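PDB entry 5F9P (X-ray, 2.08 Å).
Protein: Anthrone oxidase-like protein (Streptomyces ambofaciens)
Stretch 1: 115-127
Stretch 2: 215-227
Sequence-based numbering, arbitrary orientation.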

# COMPACT_ATOMS: atom_id res chain seq x y z
N ILE A 115 4.84 1.82 9.89
CA ILE A 115 4.32 0.51 9.50
C ILE A 115 5.29 -0.59 9.93
O ILE A 115 6.51 -0.40 9.91
N GLY A 116 4.76 -1.74 10.31
CA GLY A 116 5.59 -2.81 10.85
C GLY A 116 4.78 -3.91 11.52
O GLY A 116 3.66 -3.66 11.98
N PRO A 117 5.33 -5.13 11.57
CA PRO A 117 4.58 -6.29 12.08
C PRO A 117 4.27 -6.17 13.57
O PRO A 117 3.33 -6.81 14.05
N GLY A 118 5.04 -5.35 14.27
CA GLY A 118 4.88 -5.19 15.71
C GLY A 118 3.72 -4.32 16.17
O GLY A 118 3.35 -4.35 17.35
N ARG A 119 3.13 -3.55 15.26
CA ARG A 119 2.06 -2.63 15.63
C ARG A 119 0.70 -3.31 15.68
O ARG A 119 -0.25 -2.81 16.29
N ASP A 120 0.58 -4.44 14.99
CA ASP A 120 -0.71 -5.08 14.81
C ASP A 120 -1.77 -4.16 14.20
O ASP A 120 -2.95 -4.21 14.55
N ASP A 121 -1.34 -3.32 13.26
CA ASP A 121 -2.26 -2.51 12.49
C ASP A 121 -3.11 -3.36 11.55
O ASP A 121 -2.56 -4.05 10.69
N TYR A 122 -4.43 -3.31 11.71
CA TYR A 122 -5.32 -3.82 10.66
C TYR A 122 -5.27 -2.83 9.50
O TYR A 122 -5.63 -1.65 9.65
N THR A 123 -4.78 -3.29 8.35
CA THR A 123 -4.42 -2.37 7.28
C THR A 123 -5.41 -2.44 6.14
O THR A 123 -5.75 -3.53 5.65
N VAL A 124 -5.88 -1.28 5.72
CA VAL A 124 -6.94 -1.18 4.72
C VAL A 124 -6.45 -0.42 3.49
O VAL A 124 -5.92 0.69 3.60
N PHE A 125 -6.62 -1.02 2.32
CA PHE A 125 -5.99 -0.54 1.09
C PHE A 125 -7.00 -0.44 -0.06
O PHE A 125 -7.81 -1.34 -0.27
N THR A 126 -6.94 0.67 -0.80
CA THR A 126 -7.73 0.85 -2.01
C THR A 126 -6.93 1.63 -3.03
O THR A 126 -6.35 2.67 -2.72
N VAL A 127 -6.88 1.12 -4.25
CA VAL A 127 -6.33 1.89 -5.37
C VAL A 127 -7.49 2.30 -6.26
O VAL A 127 -8.25 1.44 -6.74
N GLU A 215 -13.16 0.15 -12.03
CA GLU A 215 -13.37 -0.54 -10.76
C GLU A 215 -12.17 -0.31 -9.85
O GLU A 215 -11.03 -0.60 -10.22
N PRO A 216 -12.41 0.25 -8.66
CA PRO A 216 -11.30 0.34 -7.70
C PRO A 216 -10.96 -1.06 -7.18
O PRO A 216 -11.80 -1.96 -7.27
N TYR A 217 -9.74 -1.25 -6.69
CA TYR A 217 -9.38 -2.49 -6.02
C TYR A 217 -9.14 -2.21 -4.55
O TYR A 217 -8.33 -1.35 -4.19
N SER A 218 -9.86 -2.91 -3.68
CA SER A 218 -9.61 -2.77 -2.26
C SER A 218 -9.35 -4.12 -1.62
O SER A 218 -9.80 -5.17 -2.12
N ASN A 219 -8.60 -4.11 -0.53
CA ASN A 219 -8.35 -5.33 0.24
C ASN A 219 -7.86 -4.91 1.61
O ASN A 219 -7.54 -3.73 1.83
N THR A 220 -7.82 -5.86 2.54
CA THR A 220 -7.33 -5.57 3.88
C THR A 220 -6.17 -6.51 4.13
O THR A 220 -6.06 -7.54 3.47
N TYR A 221 -5.30 -6.17 5.08
CA TYR A 221 -4.03 -6.90 5.22
C TYR A 221 -3.56 -6.95 6.66
O TYR A 221 -3.90 -6.08 7.47
N GLN A 222 -2.76 -7.96 6.97
CA GLN A 222 -1.92 -7.96 8.15
C GLN A 222 -0.48 -7.72 7.70
O GLN A 222 -0.04 -8.27 6.69
N VAL A 223 0.27 -6.89 8.41
CA VAL A 223 1.68 -6.72 8.07
C VAL A 223 2.43 -7.89 8.67
O VAL A 223 2.30 -8.15 9.86
N VAL A 224 3.21 -8.61 7.85
CA VAL A 224 3.85 -9.83 8.33
C VAL A 224 5.38 -9.79 8.32
O VAL A 224 6.01 -10.67 8.89
N HIS A 225 5.97 -8.78 7.69
CA HIS A 225 7.43 -8.74 7.57
C HIS A 225 7.87 -7.36 7.11
O HIS A 225 7.26 -6.75 6.22
N THR A 226 8.92 -6.85 7.74
CA THR A 226 9.54 -5.60 7.32
C THR A 226 11.04 -5.66 7.53
O THR A 226 11.52 -6.30 8.48
N ARG A 227 11.78 -4.98 6.65
CA ARG A 227 13.23 -4.90 6.70
C ARG A 227 13.71 -3.59 6.07
O ARG A 227 13.13 -3.14 5.08

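Packing between stretch 1 (115-127) and stretch 2 (215-227) of the anthrone oxidase-like protein, two segments of one chain whose strands, 122-127 and 217-227, run antiparallel (170°); the two stretches bury 873 Å², both sides summed. Ile115 (chi1 p, chi2 t) points sideways and stays out of contact. Gly116 has no side chain, and its backbone lies against Val223, with Gly116 C 3.6 Å from Val223 CG1. Pro117 sets its ring, puckered C-gamma exo, against the other stretch: Pro117 CD approaches Thr226 CG2 at 3.4 Å and Val223 CG1 at 4.0 Å, while Pro117 CG reaches the backbone at His225 N, 3.9 Å away. Val223 (chi1 t) and Thr226 (chi1 t) both direct their CA-to-CB bonds toward stretch 1, so their methyls meet this proline, whereas the CA-to-CB bonds of Val224 and His225 point away.

Gly118 and Arg119 do not touch stretch 2. Arg119 (m, t, p) instead turns its guanidinium to Asp121 (chi1 m), forming a salt bridge within the loop, with Arg119 NH1 2.8 Å from Asp121 OD1. Here the two stretches are joined through solvent. Water 2 donates to Asp121 O (2.5 Å from the water O) and accepts from Val223 N (2.7 Å from the water O), bridging the two backbones just before strand 122-127 begins. Water 1 donates to Val223 O (2.9 Å from the water O) and makes weak bonds with Gln222 NE2 and Pro117 O.

From Tyr122 onward the side chains alternate between the two faces of the sheet. Tyr122 (chi1 t, chi2 78°) shares its face with Val124 and Thr126; its ring extends back over stretch 2, so that Tyr122 OH accepts a hydrogen bond from Thr220 OG1 at 2.9 Å. Thr123 (m) lies on the other face beside Tyr221, CB to CB 4.3 Å, and Thr123 OG1 is 4.1 Å from Val223 CG2. The backbone fixes this pair, with Tyr221 N donating to Thr123 O at 2.7 Å and Thr123 N to Tyr221 O at 3.1 Å. Val124 (t) makes a looser methyl contact, Val124 CG2 to Thr220 CG2 at 4.1 Å, with Thr220 in p.

Phe125 (chi1 t, chi2 76°) touches two tyrosines of stretch 2: Phe125 CB lies 3.6 Å from Tyr221 CE2, at the edge of the Tyr221 ring (chi1 m), and Phe125 CE2 meets Tyr217 CD2 edge to edge at 4.3 Å, with Tyr217 at chi1 t, chi2 91°. Its direct backbone partner, Asn219 (t), leads its amide away and finds its polar partners elsewhere in the structure, apart from a weak bond from Thr220 N to Asn219 OD1 at 2.8 Å. Thr126 (m) returns to the face of Val124, with Thr126 OG1 3.2 Å from CB of Ser218 (p) and Thr126 CG2 4.1 Å from Pro216 CB. Val127 (p) closes the row: Val127 CG1 rests 3.7 Å from Tyr217 CB, while Val127 N donates to Tyr217 O at 2.9 Å.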

# COMPACT_ATOMS: atom_id res chain seq x y z
CB ILE A 115 4.05 0.45 7.99
CG1 ILE A 115 5.34 0.70 7.19
CG2 ILE A 115 2.97 1.46 7.62
CD1 ILE A 115 5.23 0.35 5.69
CB PRO A 117 5.52 -7.48 11.83
CG PRO A 117 6.69 -6.94 11.02
CD PRO A 117 6.72 -5.46 11.20
CB ARG A 119 1.98 -1.49 14.62
CG ARG A 119 3.30 -0.94 14.16
CD ARG A 119 3.07 0.37 13.43
NE ARG A 119 2.98 1.50 14.35
CZ ARG A 119 1.86 2.13 14.70
NH1 ARG A 119 0.67 1.76 14.23
NH2 ARG A 119 1.93 3.14 15.55
CB ASP A 120 -1.21 -5.68 16.12
CG ASP A 120 -0.41 -6.90 16.51
OD1 ASP A 120 0.29 -7.46 15.63
OD2 ASP A 120 -0.48 -7.30 17.69
CB ASP A 121 -1.47 -1.54 11.63
CG ASP A 121 -0.71 -0.53 12.46
OD1 ASP A 121 -1.36 0.13 13.29
OD2 ASP A 121 0.52 -0.41 12.28
CB TYR A 122 -6.75 -4.03 11.16
CG TYR A 122 -7.61 -4.83 10.19
CD1 TYR A 122 -7.48 -6.21 10.11
CD2 TYR A 122 -8.52 -4.20 9.34
CE1 TYR A 122 -8.24 -6.95 9.22
CE2 TYR A 122 -9.28 -4.94 8.45
CZ TYR A 122 -9.14 -6.31 8.40
OH TYR A 122 -9.88 -7.07 7.51
CB THR A 123 -2.97 -2.63 6.79
OG1 THR A 123 -2.06 -2.36 7.86
CG2 THR A 123 -2.61 -1.72 5.58
CB VAL A 124 -8.19 -0.49 5.34
CG1 VAL A 124 -9.33 -0.37 4.32
CG2 VAL A 124 -8.64 -1.27 6.56
CB PHE A 125 -4.86 -1.50 0.70
CG PHE A 125 -4.23 -1.21 -0.62
CD1 PHE A 125 -3.34 -0.16 -0.76
CD2 PHE A 125 -4.51 -2.00 -1.72
CE1 PHE A 125 -2.75 0.10 -1.98
CE2 PHE A 125 -3.92 -1.75 -2.93
CZ PHE A 125 -3.04 -0.69 -3.07
CB THR A 126 -9.05 1.62 -1.76
OG1 THR A 126 -9.84 0.94 -0.78
CG2 THR A 126 -9.86 1.72 -3.05
CB VAL A 127 -5.28 1.09 -6.17
CG1 VAL A 127 -5.79 -0.29 -6.49
CG2 VAL A 127 -4.91 1.84 -7.45
CB GLU A 215 -13.61 -2.05 -10.99
CG GLU A 215 -13.96 -2.81 -9.68
CD GLU A 215 -14.27 -4.30 -9.87
OE1 GLU A 215 -14.62 -4.96 -8.86
OE2 GLU A 215 -14.16 -4.81 -11.01
CB PRO A 216 -11.87 1.21 -6.57
CG PRO A 216 -13.09 1.91 -7.18
CD PRO A 216 -13.63 0.93 -8.18
CB TYR A 217 -8.13 -3.15 -6.63
CG TYR A 217 -7.68 -4.38 -5.84
CD1 TYR A 217 -8.14 -5.65 -6.17
CD2 TYR A 217 -6.84 -4.26 -4.74
CE1 TYR A 217 -7.75 -6.76 -5.45
CE2 TYR A 217 -6.44 -5.36 -4.01
CZ TYR A 217 -6.90 -6.61 -4.37
OH TYR A 217 -6.52 -7.72 -3.66
CB SER A 218 -10.74 -2.00 -1.58
OG SER A 218 -11.93 -2.75 -1.61
CB ASN A 219 -7.36 -6.26 -0.48
CG ASN A 219 -7.39 -7.71 0.07
OD1 ASN A 219 -8.24 -8.07 0.88
ND2 ASN A 219 -6.45 -8.54 -0.40
CB THR A 220 -8.42 -5.79 4.94
OG1 THR A 220 -8.91 -7.13 4.83
CG2 THR A 220 -9.58 -4.80 4.73
CB TYR A 221 -2.91 -6.22 4.42
CG TYR A 221 -3.14 -6.16 2.93
CD1 TYR A 221 -2.75 -7.21 2.11
CD2 TYR A 221 -3.75 -5.06 2.35
CE1 TYR A 221 -2.97 -7.16 0.74
CE2 TYR A 221 -3.99 -5.00 0.99
CZ TYR A 221 -3.59 -6.04 0.19
OH TYR A 221 -3.82 -5.97 -1.18
CB GLN A 222 -2.02 -9.31 8.88
CG GLN A 222 -1.09 -9.44 10.09
CD GLN A 222 -0.97 -10.88 10.63
OE1 GLN A 222 -1.42 -11.84 10.01
NE2 GLN A 222 -0.35 -11.01 11.80
CB VAL A 223 2.29 -5.42 8.61
CG1 VAL A 223 3.82 -5.41 8.38
CG2 VAL A 223 1.64 -4.21 7.94
CB VAL A 224 3.35 -11.09 7.54
CG1 VAL A 224 1.84 -11.32 7.77
CG2 VAL A 224 3.68 -10.97 6.06
CB HIS A 225 7.90 -9.82 6.58
CG HIS A 225 9.38 -10.09 6.61
ND1 HIS A 225 9.97 -10.90 7.56
CD2 HIS A 225 10.37 -9.71 5.77
CE1 HIS A 225 11.27 -10.98 7.32
NE2 HIS A 225 11.54 -10.27 6.24
CB THR A 226 9.00 -4.40 8.13
OG1 THR A 226 9.41 -3.18 7.51
CG2 THR A 226 9.53 -4.43 9.55
CB ARG A 227 13.86 -6.08 5.94
CG ARG A 227 15.34 -6.21 6.21
CD ARG A 227 16.03 -7.36 5.47
NE ARG A 227 17.47 -7.13 5.52
CZ ARG A 227 18.25 -6.85 4.48
NH1 ARG A 227 17.76 -6.87 3.25
NH2 ARG A 227 19.54 -6.61 4.68
O HOH W 1 2.09 -9.55 12.34
O HOH W 2 -0.75 -5.78 10.59